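Local coordinates for protein alkyl hydroperoxide reductase/ Thiol specific antioxidant/ Mal allergen (Burkholderia ambifaria, PDB 5ENU) that probably reduces hydrogen peroxide and organic hydroperoxides as a thiol-dependent antioxidant enzyme of the peroxiredoxin family, at residues Pro45-Pro50 and Leu81-Asn86; Glu61-Phe66 and Leu93-Ile98. One frame throughout, in Å; residues are numbered along the deposited sequence.

Contact 1 (Pro45-Pro50 and Leu81-Asn86)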
loop_
_atom_site.group_PDB
_atom_site.type_symbol
_atom_site.label_atom_id
_atom_site.label_comp_id
_atom_site.label_asym_id
_atom_site.label_seq_id
_atom_site.Cartn_x
_atom_site.Cartn_y
_atom_site.Cartn_z
ATOM N N PRO A 45 2.336 -2.727 8.432
ATOM C CA PRO A 45 2.045 -2.226 9.793
ATOM C C PRO A 45 2.919 -1.068 10.267
ATOM O O PRO A 45 2.376 -0.108 10.838
ATOM C CB PRO A 45 2.207 -3.471 10.678
ATOM C CG PRO A 45 2.044 -4.644 9.785
ATOM C CD PRO A 45 2.368 -4.201 8.367
ATOM N N LYS A 46 4.243 -1.106 10.074
ATOM C CA LYS A 46 5.081 -0.130 10.780
ATOM C C LYS A 46 6.464 0.002 10.157
ATOM O O LYS A 46 7.161 -1.003 9.962
ATOM C CB LYS A 46 5.265 -0.528 12.257
ATOM N N ASP A 47 6.880 1.243 9.902
ATOM C CA ASP A 47 8.258 1.500 9.493
ATOM C C ASP A 47 9.225 0.854 10.482
ATOM O O ASP A 47 9.001 0.859 11.697
ATOM C CB ASP A 47 8.544 3.011 9.496
ATOM C CG ASP A 47 7.863 3.774 8.368
ATOM O OD1 ASP A 47 7.222 3.152 7.494
ATOM O OD2 ASP A 47 7.970 5.030 8.346
ATOM N N ASN A 48 10.307 0.283 9.949
ATOM C CA ASN A 48 11.480 -0.186 10.686
ATOM C C ASN A 48 11.298 -1.529 11.373
ATOM O O ASN A 48 12.190 -1.934 12.131
ATOM C CB ASN A 48 12.063 0.851 11.653
ATOM C CG ASN A 48 12.437 2.117 10.945
ATOM O OD1 ASN A 48 13.286 2.094 10.057
ATOM N ND2 ASN A 48 11.756 3.213 11.270
ATOM N N THR A 49 10.209 -2.230 11.134
ATOM C CA THR A 49 10.090 -3.561 11.706
ATOM C C THR A 49 10.621 -4.587 10.713
ATOM O O THR A 49 10.753 -4.293 9.514
ATOM C CB THR A 49 8.624 -3.854 12.041
ATOM O OG1 THR A 49 7.840 -3.772 10.855
ATOM C CG2 THR A 49 8.084 -2.855 13.052
ATOM N N PRO A 50 10.931 -5.809 11.172
ATOM C CA PRO A 50 11.555 -6.795 10.261
ATOM C C PRO A 50 10.726 -7.125 9.032
ATOM O O PRO A 50 11.258 -7.104 7.910
ATOM C CB PRO A 50 11.792 -8.014 11.174
ATOM C CG PRO A 50 11.912 -7.433 12.550
ATOM C CD PRO A 50 10.952 -6.273 12.576
ATOM N N LEU A 81 5.567 11.416 8.112
ATOM C CA LEU A 81 6.426 11.689 6.959
ATOM C C LEU A 81 7.900 11.640 7.340
ATOM O O LEU A 81 8.725 11.138 6.566
ATOM C CB LEU A 81 6.081 13.057 6.361
ATOM C CG LEU A 81 4.778 13.062 5.552
ATOM C CD1 LEU A 81 4.417 14.512 5.175
ATOM C CD2 LEU A 81 4.907 12.183 4.297
ATOM N N ARG A 82 8.253 12.151 8.524
ATOM C CA ARG A 82 9.644 12.080 8.969
ATOM C C ARG A 82 10.118 10.628 9.049
ATOM O O ARG A 82 11.210 10.277 8.571
ATOM C CB ARG A 82 9.792 12.757 10.337
ATOM C CG ARG A 82 11.187 12.602 10.984
ATOM C CD ARG A 82 11.251 13.330 12.329
ATOM N NE ARG A 82 10.537 12.608 13.386
ATOM C CZ ARG A 82 10.216 13.134 14.574
ATOM N NH1 ARG A 82 10.525 14.400 14.849
ATOM N NH2 ARG A 82 9.574 12.403 15.487
ATOM N N SER A 83 9.308 9.765 9.662
ATOM C CA SER A 83 9.670 8.359 9.728
ATOM C C SER A 83 9.808 7.785 8.326
ATOM O O SER A 83 10.762 7.050 8.038
ATOM C CB SER A 83 8.591 7.604 10.499
ATOM O OG SER A 83 8.863 6.215 10.570
ATOM N N HIS A 84 8.859 8.104 7.443
ATOM C CA HIS A 84 8.914 7.595 6.076
ATOM C C HIS A 84 10.169 8.070 5.349
ATOM O O HIS A 84 10.789 7.294 4.610
ATOM C CB HIS A 84 7.686 8.048 5.297
ATOM C CG HIS A 84 6.459 7.233 5.534
ATOM N ND1 HIS A 84 6.416 6.149 6.385
ATOM C CD2 HIS A 84 5.232 7.326 4.976
ATOM C CE1 HIS A 84 5.213 5.603 6.331
ATOM N NE2 HIS A 84 4.469 6.313 5.498
ATOM N N ASP A 85 10.545 9.346 5.511
ATOM C CA ASP A 85 11.760 9.820 4.853
ATOM C C ASP A 85 12.970 9.011 5.305
ATOM O O ASP A 85 13.829 8.646 4.491
ATOM C CB ASP A 85 11.993 11.299 5.173
ATOM C CG ASP A 85 11.084 12.237 4.395
ATOM O OD1 ASP A 85 10.513 11.838 3.359
ATOM O OD2 ASP A 85 10.948 13.400 4.836
ATOM N N ASN A 86 13.060 8.747 6.611
ATOM C CA ASN A 86 14.172 7.972 7.153
ATOM C C ASN A 86 14.143 6.541 6.638
ATOM O O ASN A 86 15.176 5.996 6.234
ATOM C CB ASN A 86 14.117 8.010 8.680
ATOM C CG ASN A 86 14.698 9.290 9.239
ATOM O OD1 ASN A 86 15.816 9.666 8.893
ATOM N ND2 ASN A 86 13.942 9.976 10.096
HETATM O O HOH W 1 12.143 5.774 10.181
HETATM O O HOH W 2 10.217 4.806 12.630
#

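Contact 2 (Glu61-Phe66 and Leu93-Ile98)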
loop_
_atom_site.group_PDB
_atom_site.type_symbol
_atom_site.label_atom_id
_atom_site.label_comp_id
_atom_site.label_asym_id
_atom_site.label_seq_id
_atom_site.Cartn_x
_atom_site.Cartn_y
_atom_site.Cartn_z
ATOM N N GLU A 61 13.674 -4.668 -5.004
ATOM C CA GLU A 61 14.469 -5.543 -5.858
ATOM C C GLU A 61 13.782 -5.801 -7.190
ATOM O O GLU A 61 14.439 -5.876 -8.237
ATOM C CB GLU A 61 14.718 -6.858 -5.127
ATOM C CG GLU A 61 15.490 -7.870 -5.934
ATOM C CD GLU A 61 15.620 -9.193 -5.199
ATOM O OE1 GLU A 61 16.682 -9.833 -5.320
ATOM O OE2 GLU A 61 14.662 -9.585 -4.492
ATOM N N LEU A 62 12.460 -5.941 -7.177
ATOM C CA LEU A 62 11.709 -6.218 -8.392
ATOM C C LEU A 62 11.110 -4.975 -9.033
ATOM O O LEU A 62 10.436 -5.095 -10.065
ATOM C CB LEU A 62 10.627 -7.272 -8.124
ATOM C CG LEU A 62 11.182 -8.682 -7.887
ATOM C CD1 LEU A 62 10.091 -9.662 -7.508
ATOM C CD2 LEU A 62 11.913 -9.157 -9.129
ATOM N N TYR A 63 11.380 -3.792 -8.484
ATOM C CA TYR A 63 10.810 -2.550 -9.007
ATOM C C TYR A 63 10.958 -2.377 -10.517
ATOM O O TYR A 63 9.973 -1.994 -11.170
ATOM C CB TYR A 63 11.371 -1.355 -8.225
ATOM C CG TYR A 63 10.679 -0.054 -8.549
ATOM C CD1 TYR A 63 9.357 0.149 -8.163
ATOM C CD2 TYR A 63 11.336 0.964 -9.226
ATOM C CE1 TYR A 63 8.703 1.323 -8.431
ATOM C CE2 TYR A 63 10.677 2.179 -9.502
ATOM C CZ TYR A 63 9.357 2.335 -9.099
ATOM O OH TYR A 63 8.663 3.511 -9.354
ATOM N N PRO A 64 12.120 -2.631 -11.131
ATOM C CA PRO A 64 12.214 -2.449 -12.591
ATOM C C PRO A 64 11.238 -3.316 -13.351
ATOM O O PRO A 64 10.734 -2.895 -14.404
ATOM C CB PRO A 64 13.670 -2.829 -12.909
ATOM C CG PRO A 64 14.395 -2.651 -11.616
ATOM C CD PRO A 64 13.416 -3.041 -10.556
ATOM N N LYS A 65 10.940 -4.515 -12.836
ATOM C CA LYS A 65 9.985 -5.377 -13.525
ATOM C C LYS A 65 8.554 -4.854 -13.384
ATOM O O LYS A 65 7.759 -4.946 -14.327
ATOM C CB LYS A 65 10.093 -6.812 -13.018
ATOM C CG LYS A 65 11.429 -7.465 -13.311
ATOM C CD LYS A 65 11.357 -8.956 -13.014
ATOM C CE LYS A 65 12.721 -9.610 -13.043
ATOM N NZ LYS A 65 13.347 -9.468 -14.372
ATOM N N PHE A 66 8.203 -4.317 -12.211
ATOM C CA PHE A 66 6.907 -3.665 -12.063
ATOM C C PHE A 66 6.778 -2.501 -13.042
ATOM O O PHE A 66 5.761 -2.362 -13.737
ATOM C CB PHE A 66 6.714 -3.180 -10.626
ATOM C CG PHE A 66 6.354 -4.276 -9.660
ATOM C CD1 PHE A 66 5.051 -4.766 -9.592
ATOM C CD2 PHE A 66 7.317 -4.828 -8.817
ATOM C CE1 PHE A 66 4.725 -5.782 -8.703
ATOM C CE2 PHE A 66 6.981 -5.858 -7.932
ATOM C CZ PHE A 66 5.678 -6.322 -7.873
ATOM N N LEU A 93 14.560 3.017 -1.114
ATOM C CA LEU A 93 13.365 2.628 -1.868
ATOM C C LEU A 93 13.186 3.554 -3.064
ATOM O O LEU A 93 13.303 4.781 -2.910
ATOM C CB LEU A 93 12.106 2.683 -0.989
ATOM C CG LEU A 93 12.109 1.770 0.247
ATOM C CD1 LEU A 93 10.800 1.944 1.027
ATOM C CD2 LEU A 93 12.317 0.310 -0.155
ATOM N N PRO A 94 12.899 3.019 -4.251
ATOM C CA PRO A 94 12.724 3.848 -5.453
ATOM C C PRO A 94 11.286 4.286 -5.699
ATOM O O PRO A 94 10.980 4.747 -6.801
ATOM C CB PRO A 94 13.172 2.892 -6.569
ATOM C CG PRO A 94 12.727 1.563 -6.079
ATOM C CD PRO A 94 12.966 1.589 -4.586
ATOM N N PHE A 95 10.418 4.161 -4.708
ATOM C CA PHE A 95 9.000 4.420 -4.857
ATOM C C PHE A 95 8.532 5.164 -3.619
ATOM O O PHE A 95 9.233 5.184 -2.598
ATOM C CB PHE A 95 8.218 3.109 -5.073
ATOM C CG PHE A 95 8.444 2.073 -4.004
ATOM C CD1 PHE A 95 7.793 2.161 -2.773
ATOM C CD2 PHE A 95 9.291 0.984 -4.241
ATOM C CE1 PHE A 95 7.996 1.196 -1.786
ATOM C CE2 PHE A 95 9.485 0.019 -3.251
ATOM C CZ PHE A 95 8.842 0.130 -2.035
ATOM N N PRO A 96 7.361 5.804 -3.681
ATOM C CA PRO A 96 6.911 6.657 -2.570
ATOM C C PRO A 96 6.268 5.870 -1.437
ATOM O O PRO A 96 5.782 4.755 -1.612
ATOM C CB PRO A 96 5.848 7.568 -3.210
ATOM C CG PRO A 96 5.853 7.264 -4.679
ATOM C CD PRO A 96 6.517 5.947 -4.881
ATOM N N LEU A 97 6.241 6.506 -0.262
ATOM C CA LEU A 97 5.504 6.018 0.901
ATOM C C LEU A 97 4.488 7.082 1.311
ATOM O O LEU A 97 4.867 8.229 1.580
ATOM C CB LEU A 97 6.448 5.742 2.079
ATOM C CG LEU A 97 7.546 4.706 1.828
ATOM C CD1 LEU A 97 8.463 4.642 3.056
ATOM C CD2 LEU A 97 6.962 3.312 1.497
ATOM N N ILE A 98 3.211 6.691 1.395
ATOM C CA ILE A 98 2.149 7.581 1.879
ATOM C C ILE A 98 2.112 7.541 3.404
ATOM O O ILE A 98 2.139 6.453 4.004
ATOM C CB ILE A 98 0.787 7.168 1.287
ATOM C CG1 ILE A 98 0.677 7.653 -0.168
ATOM C CG2 ILE A 98 -0.351 7.715 2.137
ATOM C CD1 ILE A 98 -0.551 7.112 -0.931
HETATM O O HOH W 3 8.516 6.040 -8.028
#

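Contact 1 (Pro45-Pro50 and Leu81-Asn86)
Asp-47 and Ser-83 mark the closest approach of the two backbones, with their CA atoms 7.0 Å apart, where the loop after strand 38-43 passes the first turns of helix 81-91. Asp-47 reaches across, mostly through one carboxylate oxygen. On its syn side OD2 accepts a hydrogen bond of 2.7 Å from His-84 ND1, with an N-H...O angle of 157° and the oxygen close to the imidazole plane. On its anti side the same OD2 takes the hydroxyl of Ser-83, whose chi1 of 178° swings OG away from its own backbone N to 2.7 Å from OD2. Carboxylate and ring planes are turned 45° against each other, and histidine suits the site by offering an in-plane N-H. OD1 is held by the Tyr-44 hydroxyl, so the buried acid has hydrogen-bond donors at both oxygens, which probably stabilise its negative charge. This loop matches the Pro-x-x-x-Thr-x-x-Cys signature of peroxiredoxins, with Pro-45 and Thr-49 as its first two fixed residues; in the family it leads to the peroxidatic cysteine at the start of the following helix. Lys-46 to Thr-49 form a type II turn. Asn-48 suits its third position because asparagine readily adopts the positive phi required there. Thr-49, the N-cap of helix 50-68, closes the turn, OG1 bonding to Lys-46 O at 3.0 Å. Asn-48 also reaches the helix through water: ND2 donates to one 2.8 Å away, which donates to Ser-83 O at 2.9 Å. A second water, weakly bonded to the same ND2, donates to Ser-83 OG at 2.8 Å, so the short serine hydroxyl both gives and accepts. The amide's other end, Asn-48 OD1, receives Lys-90 NZ of helix 81-91.

Contact 2 (Glu61-Phe66 and Leu93-Ile98)
Tyr-63, Pro-94 and Phe-95 make a largely apolar contact in the thioredoxin-like fold of this peroxiredoxin, where helix 50-68 meets the loop that leads from helix 81-91 into strand 97-99. Tyr-63 and Pro-94 are the nearest residues of the two backbones, and both CB atoms are directed across the gap. Pro-94 puts its CG over one face of the phenol ring, 3.9 Å from the centroid and 29° off the normal, a CH-pi contact. The closest touch is off centre, Pro-94 CG resting 3.5 Å from Tyr-63 CD2. A compact, puckered proline ring fits here, since its projecting CG methylene can rest on the phenol face. Phe-95 comes next along the same loop. Its CB sits 3.8 Å from Tyr-63 CE1, and the two aromatic rings meet obliquely, planes at 41° and centroids 6.0 Å apart. With chi1 at 55°, CG of Phe-95 lies between its backbone N and carbonyl carbon, which folds the ring back so that Leu-93 CB covers the centre of one face. Ile-73 of strand 71-77 touches both Tyr-63 and Phe-95, joining the pair to the central sheet. Tyrosine suits the helix position because it offers an apolar ring to the loop and a polar end beyond it. Its hydroxyl has hydrogen bonds with Glu-72 and Lys-67, the first being the stronger partner. The helix is kinked just after this residue, where Pro-64 has no N-H to give to the preceding turn. A water also links the polar edge of the contact, donating to Tyr-63 OH at 2.9 Å and to Pro-94 O at 3.0 Å.

In the fold
The centres of contacts 1 and 2 lie 15 Å apart, and their segments alternate along the chain: 45-50, 61-66, 81-86, then 93-98. Segment 45-50 is the loop leading into helix 50-68, and 61-66 lies further along that helix; the last two follow helix 81-91 into strand 97-99, the second half of a beta-alpha-beta unit that begins with strand 71-77. The contacts touch directly: His-84 NE2 probably hydrogen-bonds to Ile-98 O at 2.8 Å, and His-84 also packs on Leu-97. One histidine thus connects the loop of the peroxiredoxin signature with strand 97-99 at the edge of the sheet, while contact 2 joins the loop of that unit to helix 50-68.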